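Local coordinates for vacuolar protein sorting-associated protein 53 (Saccharomyces cerevisiae, PDB 3NS4) that takes part, as a subunit of the four-protein GARP complex, in the retrograde transport of vesicles from early and late endosomes to the late Golgi, at residues T43-Q48 and K198-L203; L76-L81 and Q117-I122; D130-Y135 and K169-A174; W163-W168 and P217-F222. The protein carries 2 engineered substitutions. One frame throughout, in Å; residues are numbered along the deposited sequence.

Contact 1 (T43-Q48 and K198-L203); sequences TIRLLQ and KWDKVL
The capped start of helix 201-212 rests here against the last turn of helix 20-47, within the helical C-terminal domain of Vps53. Asp200 is the N-cap: its OD1 accepts a weak bond from Leu203 N, 3.4 Å away but nearly straight at 164°. The other oxygen, OD2, is held by Ser41 from helix 20-47 and also faces Arg45. The two charges stay beyond salt-bridge range, with Arg45 NH2 4.3 Å from Asp200 OD2, and one water spans them, accepting from Arg45 NH2 in the plane of the guanidinium and donating to OD2. Next to the cap, Leu203 carries the apolar contact with its two methyls divided. CD1 lies 3.8 Å from Ile44 CG2, the side chains sliding past each other in opposite directions, while CD2 sits 3.6 Å from the plane of the Arg45 guanidinium, toward its rim. That arginine is extended from CG to NE and crosses the leucine at about a right angle. An alanine at Leu203 would probably lose both the Ile44 packing and the cover on the guanidinium face. Ile44 also touches Phe154 of helix 149-159. The arrangement is that of an aspartate N-cap docked on a neighbouring helix in an all-helical bundle.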
# COMPACT_ATOMS: atom_id res chain seq x y z
N THR A 43 2.15 7.38 4.34
CA THR A 43 2.47 6.18 5.10
C THR A 43 3.86 5.68 4.69
O THR A 43 4.73 5.49 5.55
CB THR A 43 1.44 5.08 4.92
OG1 THR A 43 0.17 5.56 5.33
CG2 THR A 43 1.78 3.91 5.75
N ILE A 44 4.08 5.51 3.40
CA ILE A 44 5.35 4.98 2.97
C ILE A 44 6.54 5.88 3.35
O ILE A 44 7.55 5.39 3.83
CB ILE A 44 5.36 4.71 1.45
CG1 ILE A 44 4.31 3.65 1.08
CG2 ILE A 44 6.74 4.31 1.00
CD1 ILE A 44 4.02 3.54 -0.43
N ARG A 45 6.43 7.19 3.16
CA ARG A 45 7.56 8.08 3.45
C ARG A 45 7.90 7.97 4.92
O ARG A 45 9.07 8.06 5.31
CB ARG A 45 7.30 9.54 3.08
CG ARG A 45 7.18 9.72 1.58
CD ARG A 45 6.85 11.14 1.07
NE ARG A 45 6.78 11.09 -0.40
CZ ARG A 45 7.84 11.14 -1.23
NH1 ARG A 45 9.08 11.28 -0.75
NH2 ARG A 45 7.68 11.05 -2.55
N LEU A 46 6.87 7.71 5.71
CA LEU A 46 7.04 7.61 7.12
C LEU A 46 7.81 6.35 7.48
O LEU A 46 8.87 6.40 8.18
CB LEU A 46 5.67 7.56 7.79
CG LEU A 46 5.69 7.26 9.29
CD1 LEU A 46 6.20 8.44 10.09
CD2 LEU A 46 4.33 6.87 9.78
N LEU A 47 7.28 5.23 7.01
CA LEU A 47 7.81 3.96 7.36
C LEU A 47 8.97 3.43 6.56
O LEU A 47 9.64 2.50 7.00
CB LEU A 47 6.70 2.95 7.24
CG LEU A 47 5.51 3.14 8.17
CD1 LEU A 47 4.53 2.08 7.87
CD2 LEU A 47 5.91 3.03 9.63
N GLN A 48 9.25 3.99 5.39
CA GLN A 48 10.27 3.38 4.56
C GLN A 48 11.68 3.53 5.09
O GLN A 48 12.02 4.54 5.72
CB GLN A 48 10.20 3.89 3.13
CG GLN A 48 10.90 5.19 2.96
CD GLN A 48 10.69 5.77 1.60
OE1 GLN A 48 10.16 6.86 1.50
NE2 GLN A 48 11.05 5.04 0.56
N LYS A 198 0.31 0.88 -6.42
CA LYS A 198 -0.39 1.33 -7.60
C LYS A 198 -0.44 2.87 -7.46
O LYS A 198 -0.44 3.63 -8.44
CB LYS A 198 -1.84 0.74 -7.62
CG LYS A 198 -2.69 1.51 -8.54
CD LYS A 198 -4.07 1.02 -8.83
CE LYS A 198 -4.64 2.01 -9.91
NZ LYS A 198 -5.51 1.37 -10.95
N TRP A 199 -0.42 3.31 -6.21
CA TRP A 199 -0.63 4.70 -5.85
C TRP A 199 0.62 5.54 -5.69
O TRP A 199 0.51 6.76 -5.51
CB TRP A 199 -1.46 4.76 -4.56
CG TRP A 199 -2.76 4.04 -4.66
CD1 TRP A 199 -3.07 2.82 -4.12
CD2 TRP A 199 -3.92 4.48 -5.36
NE1 TRP A 199 -4.38 2.47 -4.43
CE2 TRP A 199 -4.92 3.47 -5.19
CE3 TRP A 199 -4.23 5.62 -6.10
CZ2 TRP A 199 -6.21 3.59 -5.74
CZ3 TRP A 199 -5.52 5.75 -6.66
CH2 TRP A 199 -6.49 4.73 -6.47
N ASP A 200 1.79 4.89 -5.67
CA ASP A 200 3.07 5.62 -5.69
C ASP A 200 4.14 4.71 -6.28
O ASP A 200 5.00 4.20 -5.58
CB ASP A 200 3.50 6.23 -4.34
CG ASP A 200 4.49 7.41 -4.52
OD1 ASP A 200 5.18 7.46 -5.57
OD2 ASP A 200 4.59 8.28 -3.62
N LYS A 201 4.04 4.53 -7.59
CA LYS A 201 4.96 3.68 -8.34
C LYS A 201 6.41 4.09 -8.12
O LYS A 201 7.29 3.21 -7.94
CB LYS A 201 4.60 3.73 -9.82
CG LYS A 201 3.24 3.13 -10.10
CD LYS A 201 2.70 3.38 -11.49
CE LYS A 201 1.32 2.73 -11.59
NZ LYS A 201 0.50 3.27 -12.69
N VAL A 202 6.65 5.39 -8.11
CA VAL A 202 8.01 5.92 -7.93
C VAL A 202 8.71 5.43 -6.65
O VAL A 202 9.86 4.95 -6.70
CB VAL A 202 8.01 7.43 -7.91
CG1 VAL A 202 9.44 7.92 -8.02
CG2 VAL A 202 7.17 7.96 -9.04
N LEU A 203 8.04 5.55 -5.50
CA LEU A 203 8.66 5.12 -4.24
C LEU A 203 9.08 3.68 -4.29
O LEU A 203 10.16 3.34 -3.81
CB LEU A 203 7.79 5.41 -3.02
CG LEU A 203 7.63 6.91 -2.70
CD1 LEU A 203 6.63 7.11 -1.61
CD2 LEU A 203 8.97 7.55 -2.32
O HOH W 1 5.95 10.70 -4.83

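Contact 2 (L76-L81 and Q117-I122); sequences LDLELL and QLLKFI
In Leu78, CG stands anti to the backbone N (chi1 -175°), which extends the side chain from helix 64-87 across to helix 102-125. Leu118 has the other common setting, with CG anti to its carbonyl carbon (chi1 -73°), so that the two leucines cross obliquely rather than meeting end on. Their branches then divide the work. CD1 of Leu78 lies 3.6 Å from Leu118 CD1 and 3.7 Å from Leu118 CB. Its sister methyl, CD2, turns to the backbone of the facing helix, reaching 3.6 Å from Leu119 N, and also touches the beta carbon of that residue. The same CD2 comes within 3.8 Å of Ile122 CD1, one turn further along from Leu118. Leu78 is thus wedged among three residues that lie on one side of helix 102-125, whereas Leu81 adds a looser touch, its CD2 4.1 Å from Leu118 CD1 as the two side chains cross at about a right angle.

No hydrogen bond crosses the interface, and its cohesion is that of aliphatic branches meeting in a mostly buried seam. The axes run antiparallel at 177°, 10.7 Å apart at their closest, a gap that leucine and isoleucine side chains bridge. Helix 20-47 borders the same seam, where its Phe39 touches Leu81 and its Val40 touches Leu118, while Ile122 also packs on Leu74 and Leu75. A leucine-rich antiparallel helix pair with a third helix alongside is characteristic of a helical bundle, consistent with the proposed likeness of GARP to other tethering complexes.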
# COMPACT_ATOMS: atom_id res chain seq x y z
N LEU A 76 -7.75 4.43 12.65
CA LEU A 76 -8.69 5.47 13.08
C LEU A 76 -8.73 6.55 12.03
O LEU A 76 -9.81 7.09 11.75
CB LEU A 76 -8.36 6.01 14.49
CG LEU A 76 -8.19 4.91 15.60
CD1 LEU A 76 -7.50 5.40 16.90
CD2 LEU A 76 -9.48 4.05 15.94
N ASP A 77 -7.57 6.83 11.41
CA ASP A 77 -7.47 7.80 10.30
C ASP A 77 -8.30 7.26 9.16
O ASP A 77 -9.16 7.95 8.61
CB ASP A 77 -6.05 7.94 9.79
CG ASP A 77 -5.09 8.57 10.80
OD1 ASP A 77 -5.44 8.62 12.00
OD2 ASP A 77 -3.98 9.01 10.38
N LEU A 78 -8.07 6.01 8.82
CA LEU A 78 -8.79 5.45 7.72
C LEU A 78 -10.30 5.54 7.94
O LEU A 78 -11.06 5.76 6.98
CB LEU A 78 -8.35 4.02 7.48
CG LEU A 78 -9.02 3.44 6.24
CD1 LEU A 78 -8.67 4.28 5.04
CD2 LEU A 78 -8.59 2.00 6.04
N GLU A 79 -10.72 5.39 9.20
CA GLU A 79 -12.14 5.46 9.53
C GLU A 79 -12.66 6.87 9.22
O GLU A 79 -13.66 7.01 8.52
CB GLU A 79 -12.38 5.04 10.99
CG GLU A 79 -13.84 5.15 11.45
CD GLU A 79 -14.84 4.36 10.56
OE1 GLU A 79 -14.55 3.19 10.20
OE2 GLU A 79 -15.92 4.93 10.24
N LEU A 80 -11.97 7.90 9.70
CA LEU A 80 -12.41 9.26 9.40
C LEU A 80 -12.43 9.50 7.89
O LEU A 80 -13.32 10.20 7.37
CB LEU A 80 -11.52 10.29 10.07
CG LEU A 80 -11.36 10.21 11.58
CD1 LEU A 80 -10.24 11.13 12.01
CD2 LEU A 80 -12.64 10.56 12.31
N LEU A 81 -11.49 8.90 7.18
CA LEU A 81 -11.42 9.08 5.77
C LEU A 81 -12.64 8.47 5.08
O LEU A 81 -13.25 9.07 4.17
CB LEU A 81 -10.16 8.42 5.24
CG LEU A 81 -9.87 8.81 3.78
CD1 LEU A 81 -9.77 10.33 3.71
CD2 LEU A 81 -8.60 8.13 3.27
N GLN A 117 -8.69 -1.24 -0.08
CA GLN A 117 -7.27 -1.46 -0.30
C GLN A 117 -6.45 -0.92 0.85
O GLN A 117 -5.57 -1.63 1.40
CB GLN A 117 -6.82 -0.79 -1.56
CG GLN A 117 -7.65 -1.17 -2.74
CD GLN A 117 -7.04 -0.63 -4.03
OE1 GLN A 117 -7.75 -0.43 -5.03
NE2 GLN A 117 -5.72 -0.37 -4.01
N LEU A 118 -6.75 0.31 1.22
CA LEU A 118 -6.05 0.90 2.31
C LEU A 118 -6.11 -0.05 3.52
O LEU A 118 -5.08 -0.39 4.14
CB LEU A 118 -6.67 2.25 2.61
CG LEU A 118 -6.31 3.30 1.54
CD1 LEU A 118 -6.89 4.66 1.88
CD2 LEU A 118 -4.78 3.42 1.39
N LEU A 119 -7.32 -0.52 3.78
CA LEU A 119 -7.57 -1.38 4.91
C LEU A 119 -6.66 -2.57 4.83
O LEU A 119 -5.95 -2.88 5.77
CB LEU A 119 -9.04 -1.78 5.00
CG LEU A 119 -9.44 -2.52 6.31
CD1 LEU A 119 -9.00 -1.84 7.60
CD2 LEU A 119 -10.95 -2.83 6.40
N LYS A 120 -6.61 -3.19 3.69
CA LYS A 120 -5.74 -4.32 3.60
C LYS A 120 -4.29 -3.94 3.84
O LYS A 120 -3.56 -4.59 4.59
CB LYS A 120 -5.90 -4.95 2.24
CG LYS A 120 -7.22 -5.65 2.11
CD LYS A 120 -7.50 -5.94 0.67
CE LYS A 120 -8.69 -6.83 0.56
NZ LYS A 120 -8.83 -7.09 -0.88
N PHE A 121 -3.88 -2.87 3.21
CA PHE A 121 -2.54 -2.46 3.37
C PHE A 121 -2.18 -2.29 4.82
O PHE A 121 -1.16 -2.81 5.28
CB PHE A 121 -2.38 -1.14 2.68
CG PHE A 121 -1.03 -0.58 2.80
CD1 PHE A 121 0.09 -1.40 2.63
CD2 PHE A 121 -0.85 0.78 3.03
CE1 PHE A 121 1.37 -0.88 2.74
CE2 PHE A 121 0.43 1.32 3.14
CZ PHE A 121 1.55 0.48 2.98
N ILE A 122 -3.01 -1.56 5.55
CA ILE A 122 -2.75 -1.35 6.97
C ILE A 122 -2.79 -2.66 7.74
O ILE A 122 -1.89 -2.91 8.56
CB ILE A 122 -3.77 -0.42 7.57
CG1 ILE A 122 -3.64 0.96 6.92
CG2 ILE A 122 -3.60 -0.34 9.10
CD1 ILE A 122 -4.92 1.74 7.03

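Contact 3 (D130-Y135 and K169-A174); sequences DSADDY and KKMWSA. Engineered in segment 169-174: Met171 (natural residue Leu).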
# COMPACT_ATOMS: atom_id res chain seq x y z
N ASP A 130 6.02 -13.48 13.70
CA ASP A 130 6.46 -14.53 14.61
C ASP A 130 6.75 -15.82 13.88
O ASP A 130 7.73 -16.51 14.20
CB ASP A 130 5.45 -14.71 15.73
CG ASP A 130 5.46 -13.54 16.71
OD1 ASP A 130 6.54 -13.27 17.31
OD2 ASP A 130 4.40 -12.91 16.91
N SER A 131 5.92 -16.15 12.90
CA SER A 131 6.22 -17.32 12.08
C SER A 131 6.17 -16.97 10.61
O SER A 131 5.28 -16.27 10.15
CB SER A 131 5.35 -18.54 12.42
OG SER A 131 4.07 -18.46 11.83
N ALA A 132 7.17 -17.45 9.88
CA ALA A 132 7.24 -17.18 8.46
C ALA A 132 5.99 -17.70 7.74
O ALA A 132 5.58 -17.11 6.71
CB ALA A 132 8.49 -17.79 7.88
N ASP A 133 5.39 -18.76 8.30
CA ASP A 133 4.23 -19.44 7.72
C ASP A 133 2.96 -18.64 7.95
O ASP A 133 2.18 -18.43 7.01
CB ASP A 133 4.04 -20.88 8.28
CG ASP A 133 5.20 -21.86 7.93
OD1 ASP A 133 5.95 -21.61 6.96
OD2 ASP A 133 5.34 -22.91 8.60
N ASP A 134 2.74 -18.20 9.18
CA ASP A 134 1.53 -17.43 9.48
C ASP A 134 1.54 -16.15 8.70
O ASP A 134 0.48 -15.68 8.28
CB ASP A 134 1.34 -17.12 10.98
CG ASP A 134 0.73 -18.29 11.75
OD1 ASP A 134 0.24 -19.27 11.13
OD2 ASP A 134 0.74 -18.23 13.00
N TYR A 135 2.75 -15.61 8.51
CA TYR A 135 2.88 -14.36 7.78
C TYR A 135 2.57 -14.56 6.32
O TYR A 135 1.92 -13.71 5.72
CB TYR A 135 4.24 -13.68 7.96
CG TYR A 135 4.38 -12.41 7.16
CD1 TYR A 135 3.55 -11.30 7.39
CD2 TYR A 135 5.35 -12.29 6.18
CE1 TYR A 135 3.69 -10.11 6.63
CE2 TYR A 135 5.51 -11.12 5.45
CZ TYR A 135 4.69 -10.04 5.67
OH TYR A 135 4.89 -8.93 4.89
N LYS A 169 15.68 -14.26 4.78
CA LYS A 169 15.58 -15.59 4.19
C LYS A 169 14.60 -16.44 4.96
O LYS A 169 13.93 -17.26 4.37
CB LYS A 169 16.94 -16.30 4.18
CG LYS A 169 17.88 -15.82 3.11
CD LYS A 169 19.18 -16.63 3.12
CE LYS A 169 20.05 -16.29 1.89
NZ LYS A 169 21.34 -17.02 1.87
N LYS A 170 14.55 -16.24 6.27
CA LYS A 170 13.64 -16.98 7.16
C LYS A 170 12.20 -16.65 6.67
O LYS A 170 11.33 -17.53 6.53
CB LYS A 170 13.90 -16.56 8.64
CG LYS A 170 13.38 -17.47 9.82
CD LYS A 170 11.89 -17.23 10.22
CE LYS A 170 11.39 -18.17 11.37
NZ LYS A 170 9.95 -17.97 11.86
N MSE A 171 11.99 -15.38 6.34
CA MSE A 171 10.69 -14.92 5.94
C MSE A 171 10.37 -15.31 4.52
O MSE A 171 9.26 -15.73 4.19
CB MSE A 171 10.61 -13.40 6.08
CG MSE A 171 10.60 -12.88 7.51
SE MSE A 171 9.25 -13.74 8.68
CE MSE A 171 7.79 -14.00 7.39
N TRP A 172 11.38 -15.15 3.69
CA TRP A 172 11.27 -15.37 2.29
C TRP A 172 11.03 -16.81 1.90
O TRP A 172 10.31 -17.11 0.94
CB TRP A 172 12.54 -14.86 1.63
CG TRP A 172 12.68 -15.35 0.27
CD1 TRP A 172 13.46 -16.38 -0.15
CD2 TRP A 172 11.96 -14.89 -0.87
NE1 TRP A 172 13.30 -16.58 -1.50
CE2 TRP A 172 12.38 -15.68 -1.97
CE3 TRP A 172 11.00 -13.89 -1.07
CZ2 TRP A 172 11.89 -15.49 -3.26
CZ3 TRP A 172 10.52 -13.69 -2.36
CH2 TRP A 172 10.96 -14.49 -3.44
N SER A 173 11.67 -17.71 2.62
CA SER A 173 11.56 -19.11 2.32
C SER A 173 10.13 -19.53 2.28
O SER A 173 9.74 -20.25 1.38
CB SER A 173 12.28 -19.98 3.35
OG SER A 173 11.89 -21.34 3.21
N ALA A 174 9.35 -19.10 3.26
CA ALA A 174 7.96 -19.55 3.30
C ALA A 174 7.22 -19.02 2.09
O ALA A 174 6.51 -19.78 1.42
CB ALA A 174 7.27 -19.16 4.59
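Ala132 points its methyl toward the facing helix, and the other side chains of this contact are arranged around it. The close approach, with Ala132 CA and Met171 CA 4.8 Å apart, is consistent with the small size of Ala132, whose CB lies 3.8 Å from Ala174 CB and also rests on the carbonyl oxygen of Lys170. Met171, an engineered selenomethionine where the natural residue is leucine, is bent at both chi2 and chi3. That double bend carries its CE inward, against Ala132 CA and toward Tyr135 CD2. The two side chains cross at about a right angle, and the methyl approaches the tyrosine ring obliquely. Lys170 takes another flank. Bent at chi2 (-83°) and then extended, it lays its chain past Ala132 and brings NZ 3.5 Å from Asp130 O, although no hydrogen bond joins the segments. Before the helix, Ser131 turns away from the partner and serves as the N-cap, its OG accepting from Asp134 N at 3.0 Å. Helix 149-159 closes the inner side, where Val155 touches Tyr135 and Trp152 touches Met171. A capped helix start set closely on the flank of another through alanines is a form of tight helix-helix packing found in all-helical domains.

Contact 4 (W163-W168 and P217-F222); sequences WDLALW and PNWSKF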
# COMPACT_ATOMS: atom_id res chain seq x y z
N TRP A 163 17.79 -5.02 8.72
CA TRP A 163 18.54 -5.63 7.60
C TRP A 163 19.31 -6.89 8.00
O TRP A 163 20.55 -6.95 7.90
CB TRP A 163 19.49 -4.60 6.95
CG TRP A 163 18.76 -3.45 6.30
CD1 TRP A 163 18.76 -2.12 6.68
CD2 TRP A 163 17.87 -3.54 5.18
NE1 TRP A 163 17.96 -1.39 5.84
CE2 TRP A 163 17.39 -2.24 4.92
CE3 TRP A 163 17.44 -4.60 4.36
CZ2 TRP A 163 16.50 -1.97 3.87
CZ3 TRP A 163 16.55 -4.33 3.32
CH2 TRP A 163 16.10 -3.02 3.09
N ASP A 164 18.56 -7.89 8.46
CA ASP A 164 19.11 -9.17 8.91
C ASP A 164 18.82 -10.20 7.83
O ASP A 164 17.70 -10.70 7.71
CB ASP A 164 18.48 -9.57 10.26
CG ASP A 164 19.03 -10.88 10.82
OD1 ASP A 164 20.15 -11.29 10.44
OD2 ASP A 164 18.33 -11.50 11.65
N LEU A 165 19.85 -10.50 7.05
CA LEU A 165 19.73 -11.44 5.96
C LEU A 165 19.13 -12.77 6.40
O LEU A 165 18.29 -13.34 5.70
CB LEU A 165 21.08 -11.61 5.28
CG LEU A 165 21.00 -12.05 3.81
CD1 LEU A 165 22.29 -11.79 3.08
CD2 LEU A 165 20.63 -13.49 3.69
N ALA A 166 19.54 -13.26 7.57
CA ALA A 166 19.03 -14.52 8.13
C ALA A 166 17.52 -14.47 8.35
O ALA A 166 16.81 -15.42 8.01
CB ALA A 166 19.75 -14.86 9.44
N LEU A 167 17.04 -13.37 8.89
CA LEU A 167 15.62 -13.17 9.11
C LEU A 167 14.87 -12.98 7.77
O LEU A 167 13.76 -13.48 7.61
CB LEU A 167 15.43 -11.99 10.04
CG LEU A 167 14.04 -11.46 10.37
CD1 LEU A 167 12.98 -12.57 10.64
CD2 LEU A 167 14.18 -10.51 11.55
N TRP A 168 15.47 -12.26 6.83
CA TRP A 168 14.85 -12.10 5.52
C TRP A 168 14.64 -13.43 4.80
O TRP A 168 13.56 -13.71 4.28
CB TRP A 168 15.69 -11.17 4.67
CG TRP A 168 15.39 -9.74 4.93
CD1 TRP A 168 15.77 -9.01 6.01
CD2 TRP A 168 14.64 -8.85 4.07
NE1 TRP A 168 15.30 -7.71 5.89
CE2 TRP A 168 14.61 -7.59 4.71
CE3 TRP A 168 13.99 -9.01 2.84
CZ2 TRP A 168 13.97 -6.48 4.14
CZ3 TRP A 168 13.35 -7.91 2.27
CH2 TRP A 168 13.35 -6.65 2.93
N PRO A 217 28.14 -8.52 -0.31
CA PRO A 217 28.06 -9.60 -1.32
C PRO A 217 26.91 -10.62 -1.13
O PRO A 217 26.32 -11.07 -2.13
CB PRO A 217 29.43 -10.28 -1.22
CG PRO A 217 30.03 -9.79 0.07
CD PRO A 217 29.50 -8.42 0.26
N ASN A 218 26.60 -10.98 0.11
CA ASN A 218 25.52 -11.94 0.39
C ASN A 218 24.21 -11.37 -0.01
O ASN A 218 23.46 -12.00 -0.75
CB ASN A 218 25.49 -12.30 1.87
CG ASN A 218 26.65 -13.16 2.26
OD1 ASN A 218 26.78 -14.29 1.79
ND2 ASN A 218 27.50 -12.65 3.14
N TRP A 219 23.94 -10.17 0.51
CA TRP A 219 22.74 -9.40 0.17
C TRP A 219 22.66 -9.25 -1.31
O TRP A 219 21.65 -9.60 -1.93
CB TRP A 219 22.78 -8.01 0.80
CG TRP A 219 22.17 -8.03 2.13
CD1 TRP A 219 22.81 -8.00 3.33
CD2 TRP A 219 20.76 -8.11 2.42
NE1 TRP A 219 21.88 -8.05 4.36
CE2 TRP A 219 20.62 -8.12 3.82
CE3 TRP A 219 19.62 -8.18 1.62
CZ2 TRP A 219 19.38 -8.20 4.45
CZ3 TRP A 219 18.38 -8.26 2.24
CH2 TRP A 219 18.27 -8.26 3.64
N SER A 220 23.75 -8.76 -1.89
CA SER A 220 23.85 -8.60 -3.31
C SER A 220 23.35 -9.88 -4.00
O SER A 220 22.49 -9.83 -4.88
CB SER A 220 25.29 -8.27 -3.69
OG SER A 220 25.35 -7.76 -5.00
N LYS A 221 23.87 -11.03 -3.55
CA LYS A 221 23.49 -12.32 -4.12
C LYS A 221 22.01 -12.69 -3.84
O LYS A 221 21.31 -13.25 -4.70
CB LYS A 221 24.45 -13.41 -3.64
CG LYS A 221 24.45 -14.64 -4.53
CD LYS A 221 25.39 -15.73 -4.01
CE LYS A 221 24.92 -16.32 -2.67
NZ LYS A 221 25.77 -17.47 -2.22
N PHE A 222 21.54 -12.36 -2.64
CA PHE A 222 20.16 -12.63 -2.25
C PHE A 222 19.18 -11.88 -3.13
O PHE A 222 18.17 -12.42 -3.56
CB PHE A 222 19.96 -12.26 -0.77
CG PHE A 222 18.54 -12.42 -0.29
CD1 PHE A 222 17.99 -13.68 -0.10
CD2 PHE A 222 17.76 -11.30 -0.02
CE1 PHE A 222 16.67 -13.83 0.33
CE2 PHE A 222 16.43 -11.44 0.43
CZ PHE A 222 15.89 -12.71 0.61
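Trp219 forms the dense part of this contact, its indole pushed from helix 217-227 in among residues at the start of helix 165-178. Leu165 meets one face: its CD1 stands 3.8 Å from the centroid of the five-membered ring, only 7° off the normal, a CH-pi contact. From the opposite side comes Trp163, whose edge is turned to the Trp219 face in a T-shaped pair with the centroids of the six-membered rings 5.6 Å apart and planes at 83°. Trp219 in turn offers its own edge to Trp168. Its CH2 lies 3.5 Å from Trp168 CG, over the face of that indole and toward the rim, with planes at 78°. Trp168 is held from elsewhere as well, for its NE1 bonds to Pro162 O.

The packing thins on both flanks. Phe222 approaches Trp168 obliquely, CE2 to CE3 at 4.2 Å. Asn218, on the solvent side, touches Leu165 CD1 through CB alone at 3.5 Å, while its amide end leads away from helix 165-178. An alanine in place of Trp219 would take away the indole that Trp163, Leu165 and Trp168 share, and would probably loosen the hold of helix 217-227 on this side. Beyond Trp163 lies Phe53, whose ring also meets it. Two tryptophans with nearly parallel rings and a third steep to both make an aromatic cluster, here joining the last modelled helix to the rest of the bundle.

Overall arrangement
Contact 2 is the most buried of the four and wholly aliphatic, whereas contacts 1, 3 and 4 each combine buried groups with exposed ones. Contact 1 lies nearest the centre of the chain and is the one with a bridging water between opposite charges. It touches contact 2 through Thr43 on Phe121. Contacts 3 and 4 sit further out, on the same side of the centre, and share helix 165-178: its start takes up Trp219, a later turn Ala132, and Phe222 of contact 4 packs on Lys169 and Trp172. Contacts 2 and 4 lie on opposite sides of the centre and differ in chemistry, leucine packing in one and aromatic packing in the other.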